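Local coordinates for Non-structural protein (Porcine reproductive and respiratory syndrome virus, PDB 3IFU), which acts as the viral leader protease, a zinc-binding papain-like cysteine protease that probably also inhibits interferon-beta production by the host, at residues L78-P83 with L145-K150; V138-N143 with H157-L162. All coordinates share one frame; numbering follows the deposited sequence.

How the contacts relate
Contacts 1 and 2 are neighbours within the cysteine proteinase alpha part of the chain, their centres about 9 Å apart. Along the sequence their segments alternate: 78-83, 138-143, 145-150, 157-162. Contact 1 sets the turn leading into helix 81-87, and Pro83 within that helix, against strand 147-148 and the residue after it, whereas contact 2 pairs strands 140-142 and 157-160 of the same four-stranded antiparallel sheet. Strand 140-142 lies between the other two, and a probable hydrogen bond from Tyr141 N to Ser148 O passes from one contact to the other. Helix and sheet are thus joined side by side near a zinc site, and both contacts also reach the second subunit.

Contact 1 (L78-P83 with L145-K150); sequences LSAIFP and LHVSDK. With ZN (zinc ion), chain B.
Ser79 reaches Asp149 with its hydroxyl, which lies beside the backbone N of that residue as well as its carboxylate. OG stands anti to the backbone N (chi1 171°) and accepts a weak, strongly bent bond from Asp149 N at 2.9 Å, with an N-H...O angle of 124°. Asp149 OD1 lies 3.0 Å from the same Ser79 OG. In Asp149, CG sits between the backbone N and the carbonyl carbon (chi1 68°), which keeps it close to the main chain; OD2 accepts a hydrogen bond from Glu20 N. Serine is short enough for OG to sit beside the backbone of Ser148 and Asp149, where Ser79 CA and Ser148 CA are 5.3 Å apart. On the apolar flank of Asp149, the Pro83 ring crosses the side chain obliquely, its CG 3.7 Å from Asp149 CB. Earlier in the chain, in strand 147-148, Val147 CG2 meets Ala80 CB at 4.0 Å; the small alanine methyl lets the strand come close, and Val140 packs on both residues. One residue before Val147, His146 offers ND1 to the zinc ion at 2.2 Å, completing a site with Cys70, Cys76 and the C-terminal carboxylate of Met180. The contact therefore unites a polar end, where the amide of Glu20 may help stabilise a charged Asp149, with an apolar end that leads toward the metal.

Contact 2 (V138-N143 with H157-L162); sequences VGVYAN and HVLTNL
Tyr141 and Val158 lie side by side on one face of the sheet, their side chains pointing the same way. From Tyr141 CB, 4.2 Å from His157 O, the side chain leaves with CG anti to the carbonyl carbon (chi1 -68°). CD1 is the first ring atom to meet Val158 CG2; CE1 follows at 3.7 Å, and CZ approaches the same methyl equally closely. At the tip, Tyr141 OH is still 4.1 Å from Val158 CG2. This is a CH-pi contact: Val158 CG2 stands 3.8 Å from the centroid of the Tyr141 ring and 17° off its normal, displaced slightly toward the rim. Valine suits the place because a methyl directly on its CB reaches the ring face; CG2, anti to the backbone N, is that methyl. The pair is the non-hydrogen-bonded one of an antiparallel ladder in the proteinase's four-stranded sheet, flanked by the hydrogen-bonded pairs Val140-Leu159 and Ala142-His157. Leu159 N gives Val140 O a nearly straight bond of 2.8 Å, Val140 N returns a longer one to Leu159 O, and Ala142 and His157 exchange two more. On the opposite face Val140 CB meets Leu159 CB at 4.0 Å, and these aliphatic residues face helix 81-87 and Trp128, respectively. Gly139 CA comes within 3.5 Å of Leu159 O; glycine fits because a CB here would point toward the neighbouring strand and crowd Leu159 O and Val158 CG2. Beyond it a water links Val138 O to Thr160 OG1, which also accepts from Leu162 N, closing an ST turn where the strand ends.

Contact 1 (L78-P83 with L145-K150)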
ATOM      1  N   LEU A  78       1.857  11.775 -11.371  1.00 42.10           N
ATOM      2  CA  LEU A  78       2.219  10.450 -11.870  1.00 42.06           C
ATOM      3  C   LEU A  78       2.266   9.493 -10.688  1.00 43.95           C
ATOM      4  O   LEU A  78       2.157   8.268 -10.839  1.00 45.40           O
ATOM      5  CB  LEU A  78       3.588  10.483 -12.559  1.00 39.23           C
ATOM      6  CG  LEU A  78       3.642  10.980 -14.003  1.00 37.15           C
ATOM      7  CD1 LEU A  78       5.080  11.058 -14.467  1.00 34.22           C
ATOM      8  CD2 LEU A  78       2.859  10.035 -14.888  1.00 36.34           C
ATOM      9  N   SER A  79       2.426  10.082  -9.509  1.00 43.07           N
ATOM     10  CA  SER A  79       2.495   9.350  -8.258  1.00 41.54           C
ATOM     11  C   SER A  79       1.106   9.061  -7.667  1.00 40.52           C
ATOM     12  O   SER A  79       0.969   8.222  -6.786  1.00 40.66           O
ATOM     13  CB  SER A  79       3.345  10.161  -7.276  1.00 43.03           C
ATOM     14  OG  SER A  79       3.298   9.624  -5.973  1.00 50.02           O
ATOM     15  N   ALA A  80       0.073   9.745  -8.157  1.00 39.18           N
ATOM     16  CA  ALA A  80      -1.279   9.540  -7.646  1.00 37.19           C
ATOM     17  C   ALA A  80      -2.100   8.535  -8.455  1.00 37.52           C
ATOM     18  O   ALA A  80      -3.158   8.080  -8.001  1.00 35.28           O
ATOM     19  CB  ALA A  80      -2.012  10.868  -7.576  1.00 36.94           C
ATOM     20  N   ILE A  81      -1.604   8.171  -9.637  1.00 36.12           N
ATOM     21  CA  ILE A  81      -2.309   7.231 -10.503  1.00 36.99           C
ATOM     22  C   ILE A  81      -2.647   5.875  -9.859  1.00 37.61           C
ATOM     23  O   ILE A  81      -3.812   5.458  -9.855  1.00 36.85           O
ATOM     24  CB  ILE A  81      -1.531   7.004 -11.826  1.00 35.46           C
ATOM     25  CG1 ILE A  81      -1.315   8.351 -12.528  1.00 37.25           C
ATOM     26  CG2 ILE A  81      -2.311   6.068 -12.738  1.00 32.76           C
ATOM     27  CD1 ILE A  81      -0.800   8.252 -13.931  1.00 36.73           C
ATOM     28  N   PHE A  82      -1.647   5.196  -9.304  1.00 36.62           N
ATOM     29  CA  PHE A  82      -1.879   3.905  -8.671  1.00 36.94           C
ATOM     30  C   PHE A  82      -2.803   3.955  -7.443  1.00 36.52           C
ATOM     31  O   PHE A  82      -3.758   3.183  -7.360  1.00 40.16           O
ATOM     32  CB  PHE A  82      -0.551   3.242  -8.282  1.00 38.03           C
ATOM     33  CG  PHE A  82      -0.723   1.914  -7.615  1.00 37.46           C
ATOM     34  CD1 PHE A  82      -1.164   0.810  -8.339  1.00 37.97           C
ATOM     35  CD2 PHE A  82      -0.528   1.780  -6.246  1.00 37.53           C
ATOM     36  CE1 PHE A  82      -1.418  -0.409  -7.709  1.00 35.92           C
ATOM     37  CE2 PHE A  82      -0.779   0.566  -5.609  1.00 36.87           C
ATOM     38  CZ  PHE A  82      -1.227  -0.529  -6.346  1.00 37.06           C
ATOM     39  N   PRO A  83      -2.528   4.841  -6.464  1.00 36.07           N
ATOM     40  CA  PRO A  83      -3.394   4.912  -5.280  1.00 34.80           C
ATOM     41  C   PRO A  83      -4.868   5.182  -5.601  1.00 35.35           C
ATOM     42  O   PRO A  83      -5.761   4.568  -5.011  1.00 34.88           O
ATOM     43  CB  PRO A  83      -2.771   6.038  -4.465  1.00 31.83           C
ATOM     44  CG  PRO A  83      -1.339   5.914  -4.799  1.00 32.68           C
ATOM     45  CD  PRO A  83      -1.353   5.712  -6.291  1.00 32.72           C
ATOM     46  N   LEU A 145      -0.378  22.387  -3.554  1.00 49.41           N
ATOM     47  CA  LEU A 145       0.320  22.384  -4.837  1.00 47.68           C
ATOM     48  C   LEU A 145       0.795  21.027  -5.319  1.00 46.18           C
ATOM     49  O   LEU A 145       0.955  20.822  -6.521  1.00 47.03           O
ATOM     50  CB  LEU A 145       1.533  23.321  -4.778  1.00 48.81           C
ATOM     51  CG  LEU A 145       1.243  24.817  -4.944  1.00 51.23           C
ATOM     52  CD1 LEU A 145       2.265  25.635  -4.164  1.00 51.54           C
ATOM     53  CD2 LEU A 145       1.254  25.181  -6.429  1.00 49.17           C
ATOM     54  N   HIS A 146       1.023  20.094  -4.402  1.00 43.97           N
ATOM     55  CA  HIS A 146       1.534  18.794  -4.810  1.00 41.95           C
ATOM     56  C   HIS A 146       0.846  17.587  -4.198  1.00 41.28           C
ATOM     57  O   HIS A 146       0.080  17.705  -3.247  1.00 42.86           O
ATOM     58  CB  HIS A 146       3.020  18.746  -4.490  1.00 41.27           C
ATOM     59  CG  HIS A 146       3.748  19.998  -4.866  1.00 43.49           C
ATOM     60  ND1 HIS A 146       4.107  20.290  -6.163  1.00 41.21           N
ATOM     61  CD2 HIS A 146       4.150  21.054  -4.118  1.00 42.63           C
ATOM     62  CE1 HIS A 146       4.702  21.468  -6.200  1.00 38.72           C
ATOM     63  NE2 HIS A 146       4.740  21.952  -4.973  1.00 41.75           N
ATOM     64  N   VAL A 147       1.128  16.421  -4.766  1.00 39.85           N
ATOM     65  CA  VAL A 147       0.579  15.167  -4.272  1.00 37.68           C
ATOM     66  C   VAL A 147       1.661  14.101  -4.362  1.00 38.27           C
ATOM     67  O   VAL A 147       2.644  14.260  -5.088  1.00 37.07           O
ATOM     68  CB  VAL A 147      -0.659  14.683  -5.092  1.00 36.75           C
ATOM     69  CG1 VAL A 147      -1.751  15.734  -5.070  1.00 34.22           C
ATOM     70  CG2 VAL A 147      -0.257  14.341  -6.512  1.00 34.20           C
ATOM     71  N   SER A 148       1.473  13.015  -3.621  1.00 38.70           N
ATOM     72  CA  SER A 148       2.415  11.904  -3.613  1.00 38.17           C
ATOM     73  C   SER A 148       1.703  10.678  -3.068  1.00 39.56           C
ATOM     74  O   SER A 148       0.635  10.789  -2.454  1.00 38.17           O
ATOM     75  CB  SER A 148       3.626  12.228  -2.732  1.00 38.11           C
ATOM     76  OG  SER A 148       4.586  11.182  -2.776  1.00 38.54           O
ATOM     77  N   ASP A 149       2.292   9.507  -3.293  1.00 39.98           N
ATOM     78  CA  ASP A 149       1.699   8.270  -2.803  1.00 42.23           C
ATOM     79  C   ASP A 149       2.255   7.947  -1.414  1.00 42.01           C
ATOM     80  O   ASP A 149       1.880   6.964  -0.780  1.00 42.51           O
ATOM     81  CB  ASP A 149       1.961   7.131  -3.797  1.00 40.93           C
ATOM     82  CG  ASP A 149       3.421   6.734  -3.871  1.00 43.74           C
ATOM     83  OD1 ASP A 149       4.293   7.620  -3.999  1.00 47.14           O
ATOM     84  OD2 ASP A 149       3.693   5.519  -3.814  1.00 43.22           O
ATOM     85  N   LYS A 150       3.146   8.808  -0.943  1.00 43.31           N
ATOM     86  CA  LYS A 150       3.756   8.652   0.371  1.00 44.74           C
ATOM     87  C   LYS A 150       3.818  10.016   1.056  1.00 43.52           C
ATOM     88  O   LYS A 150       3.790  11.051   0.394  1.00 42.15           O
ATOM     89  CB  LYS A 150       5.164   8.057   0.234  1.00 46.06           C
ATOM     90  CG  LYS A 150       5.183   6.553  -0.031  1.00 50.22           C
ATOM     91  CD  LYS A 150       4.745   5.780   1.212  1.00 54.32           C
ATOM     92  CE  LYS A 150       4.887   4.270   1.047  1.00 57.12           C
ATOM     93  NZ  LYS A 150       3.933   3.722   0.040  1.00 61.92           N
TER
HETATM   94 ZN    ZN B 181       4.341  18.755  -7.747  1.00 64.76          ZN

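Contact 2 (V138-N143 with H157-L162)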
ATOM      1  N   VAL A 138      -2.152   2.243   1.147  1.00 38.49           N
ATOM      2  CA  VAL A 138      -2.067   3.151   0.019  1.00 39.33           C
ATOM      3  C   VAL A 138      -2.851   4.447   0.206  1.00 41.18           C
ATOM      4  O   VAL A 138      -3.886   4.480   0.875  1.00 41.87           O
ATOM      5  CB  VAL A 138      -2.571   2.463  -1.256  1.00 39.61           C
ATOM      6  CG1 VAL A 138      -1.696   1.266  -1.587  1.00 38.35           C
ATOM      7  CG2 VAL A 138      -4.011   2.030  -1.057  1.00 39.54           C
ATOM      8  N   GLY A 139      -2.351   5.520  -0.394  1.00 40.18           N
ATOM      9  CA  GLY A 139      -3.035   6.789  -0.281  1.00 39.90           C
ATOM     10  C   GLY A 139      -2.370   7.882  -1.083  1.00 39.54           C
ATOM     11  O   GLY A 139      -1.295   7.706  -1.654  1.00 38.44           O
ATOM     12  N   VAL A 140      -3.037   9.019  -1.147  1.00 38.84           N
ATOM     13  CA  VAL A 140      -2.493  10.155  -1.856  1.00 40.71           C
ATOM     14  C   VAL A 140      -2.312  11.240  -0.814  1.00 40.40           C
ATOM     15  O   VAL A 140      -3.268  11.678  -0.192  1.00 37.90           O
ATOM     16  CB  VAL A 140      -3.451  10.645  -2.968  1.00 42.26           C
ATOM     17  CG1 VAL A 140      -2.821  11.808  -3.724  1.00 44.39           C
ATOM     18  CG2 VAL A 140      -3.754   9.506  -3.927  1.00 42.03           C
ATOM     19  N   TYR A 141      -1.064  11.635  -0.595  1.00 42.79           N
ATOM     20  CA  TYR A 141      -0.752  12.681   0.362  1.00 43.12           C
ATOM     21  C   TYR A 141      -0.687  13.952  -0.436  1.00 43.18           C
ATOM     22  O   TYR A 141      -0.263  13.930  -1.586  1.00 43.81           O
ATOM     23  CB  TYR A 141       0.578  12.375   1.038  1.00 44.77           C
ATOM     24  CG  TYR A 141       0.467  11.164   1.925  1.00 47.73           C
ATOM     25  CD1 TYR A 141       0.292  11.300   3.298  1.00 47.33           C
ATOM     26  CD2 TYR A 141       0.444   9.876   1.378  1.00 47.37           C
ATOM     27  CE1 TYR A 141       0.091  10.187   4.109  1.00 48.47           C
ATOM     28  CE2 TYR A 141       0.245   8.756   2.183  1.00 48.36           C
ATOM     29  CZ  TYR A 141       0.065   8.918   3.548  1.00 48.07           C
ATOM     30  OH  TYR A 141      -0.162   7.826   4.352  1.00 48.82           O
ATOM     31  N   ALA A 142      -1.110  15.064   0.154  1.00 43.87           N
ATOM     32  CA  ALA A 142      -1.110  16.306  -0.597  1.00 42.52           C
ATOM     33  C   ALA A 142      -1.177  17.570   0.231  1.00 42.55           C
ATOM     34  O   ALA A 142      -1.369  17.537   1.443  1.00 42.06           O
ATOM     35  CB  ALA A 142      -2.281  16.288  -1.580  1.00 40.01           C
ATOM     36  N   ASN A 143      -0.991  18.687  -0.462  1.00 43.55           N
ATOM     37  CA  ASN A 143      -1.103  20.019   0.111  1.00 45.25           C
ATOM     38  C   ASN A 143      -1.749  20.828  -1.005  1.00 45.95           C
ATOM     39  O   ASN A 143      -2.401  20.246  -1.871  1.00 44.77           O
ATOM     40  CB  ASN A 143       0.261  20.590   0.568  1.00 45.25           C
ATOM     41  CG  ASN A 143       1.287  20.719  -0.549  1.00 44.05           C
ATOM     42  OD1 ASN A 143       2.472  20.913  -0.276  1.00 46.46           O
ATOM     43  ND2 ASN A 143       0.850  20.626  -1.794  1.00 43.51           N
ATOM     44  N   HIS A 157      -2.891  16.852   3.845  1.00 46.96           N
ATOM     45  CA  HIS A 157      -4.038  15.962   3.727  1.00 47.35           C
ATOM     46  C   HIS A 157      -3.718  14.620   3.093  1.00 47.13           C
ATOM     47  O   HIS A 157      -2.772  14.490   2.318  1.00 47.27           O
ATOM     48  CB  HIS A 157      -5.138  16.653   2.926  1.00 49.30           C
ATOM     49  CG  HIS A 157      -5.673  17.879   3.590  1.00 51.97           C
ATOM     50  ND1 HIS A 157      -6.568  17.823   4.637  1.00 52.98           N
ATOM     51  CD2 HIS A 157      -5.374  19.188   3.417  1.00 51.97           C
ATOM     52  CE1 HIS A 157      -6.792  19.046   5.084  1.00 53.05           C
ATOM     53  NE2 HIS A 157      -6.079  19.891   4.362  1.00 54.21           N
ATOM     54  N   VAL A 158      -4.517  13.618   3.438  1.00 46.37           N
ATOM     55  CA  VAL A 158      -4.341  12.287   2.885  1.00 43.76           C
ATOM     56  C   VAL A 158      -5.686  11.766   2.404  1.00 43.87           C
ATOM     57  O   VAL A 158      -6.680  11.819   3.121  1.00 43.85           O
ATOM     58  CB  VAL A 158      -3.751  11.317   3.923  1.00 43.25           C
ATOM     59  CG1 VAL A 158      -4.671  11.216   5.126  1.00 40.94           C
ATOM     60  CG2 VAL A 158      -3.525   9.949   3.285  1.00 43.58           C
ATOM     61  N   LEU A 159      -5.703  11.283   1.167  1.00 43.48           N
ATOM     62  CA  LEU A 159      -6.904  10.741   0.545  1.00 43.31           C
ATOM     63  C   LEU A 159      -6.876   9.226   0.715  1.00 44.09           C
ATOM     64  O   LEU A 159      -5.967   8.550   0.216  1.00 44.61           O
ATOM     65  CB  LEU A 159      -6.915  11.100  -0.941  1.00 41.73           C
ATOM     66  CG  LEU A 159      -8.036  10.559  -1.826  1.00 44.01           C
ATOM     67  CD1 LEU A 159      -9.364  11.157  -1.406  1.00 42.37           C
ATOM     68  CD2 LEU A 159      -7.735  10.897  -3.285  1.00 43.85           C
ATOM     69  N   THR A 160      -7.859   8.685   1.426  1.00 42.45           N
ATOM     70  CA  THR A 160      -7.893   7.246   1.626  1.00 42.01           C
ATOM     71  C   THR A 160      -9.305   6.692   1.692  1.00 42.14           C
ATOM     72  O   THR A 160     -10.255   7.402   2.007  1.00 41.95           O
ATOM     73  CB  THR A 160      -7.140   6.848   2.914  1.00 42.76           C
ATOM     74  OG1 THR A 160      -7.089   5.421   3.019  1.00 39.56           O
ATOM     75  CG2 THR A 160      -7.843   7.418   4.140  1.00 42.13           C
ATOM     76  N   ASN A 161      -9.432   5.410   1.384  1.00 43.08           N
ATOM     77  CA  ASN A 161     -10.726   4.748   1.422  1.00 43.90           C
ATOM     78  C   ASN A 161     -10.823   3.954   2.712  1.00 42.39           C
ATOM     79  O   ASN A 161     -11.776   3.222   2.932  1.00 45.00           O
ATOM     80  CB  ASN A 161     -10.902   3.818   0.213  1.00 44.36           C
ATOM     81  CG  ASN A 161      -9.896   2.678   0.189  1.00 44.68           C
ATOM     82  OD1 ASN A 161     -10.021   1.752  -0.610  1.00 47.28           O
ATOM     83  ND2 ASN A 161      -8.892   2.745   1.056  1.00 44.10           N
ATOM     84  N   LEU A 162      -9.820   4.120   3.559  1.00 40.95           N
ATOM     85  CA  LEU A 162      -9.747   3.441   4.842  1.00 43.90           C
ATOM     86  C   LEU A 162     -10.691   4.128   5.845  1.00 44.61           C
ATOM     87  O   LEU A 162     -10.755   5.358   5.906  1.00 46.86           O
ATOM     88  CB  LEU A 162      -8.297   3.503   5.332  1.00 43.29           C
ATOM     89  CG  LEU A 162      -7.604   2.358   6.063  1.00 42.31           C
ATOM     90  CD1 LEU A 162      -7.814   1.039   5.343  1.00 42.60           C
ATOM     91  CD2 LEU A 162      -6.124   2.680   6.144  1.00 39.64           C
TER
HETATM   92  O   HOH W   1      -4.723   4.009   3.159  1.00 42.09           O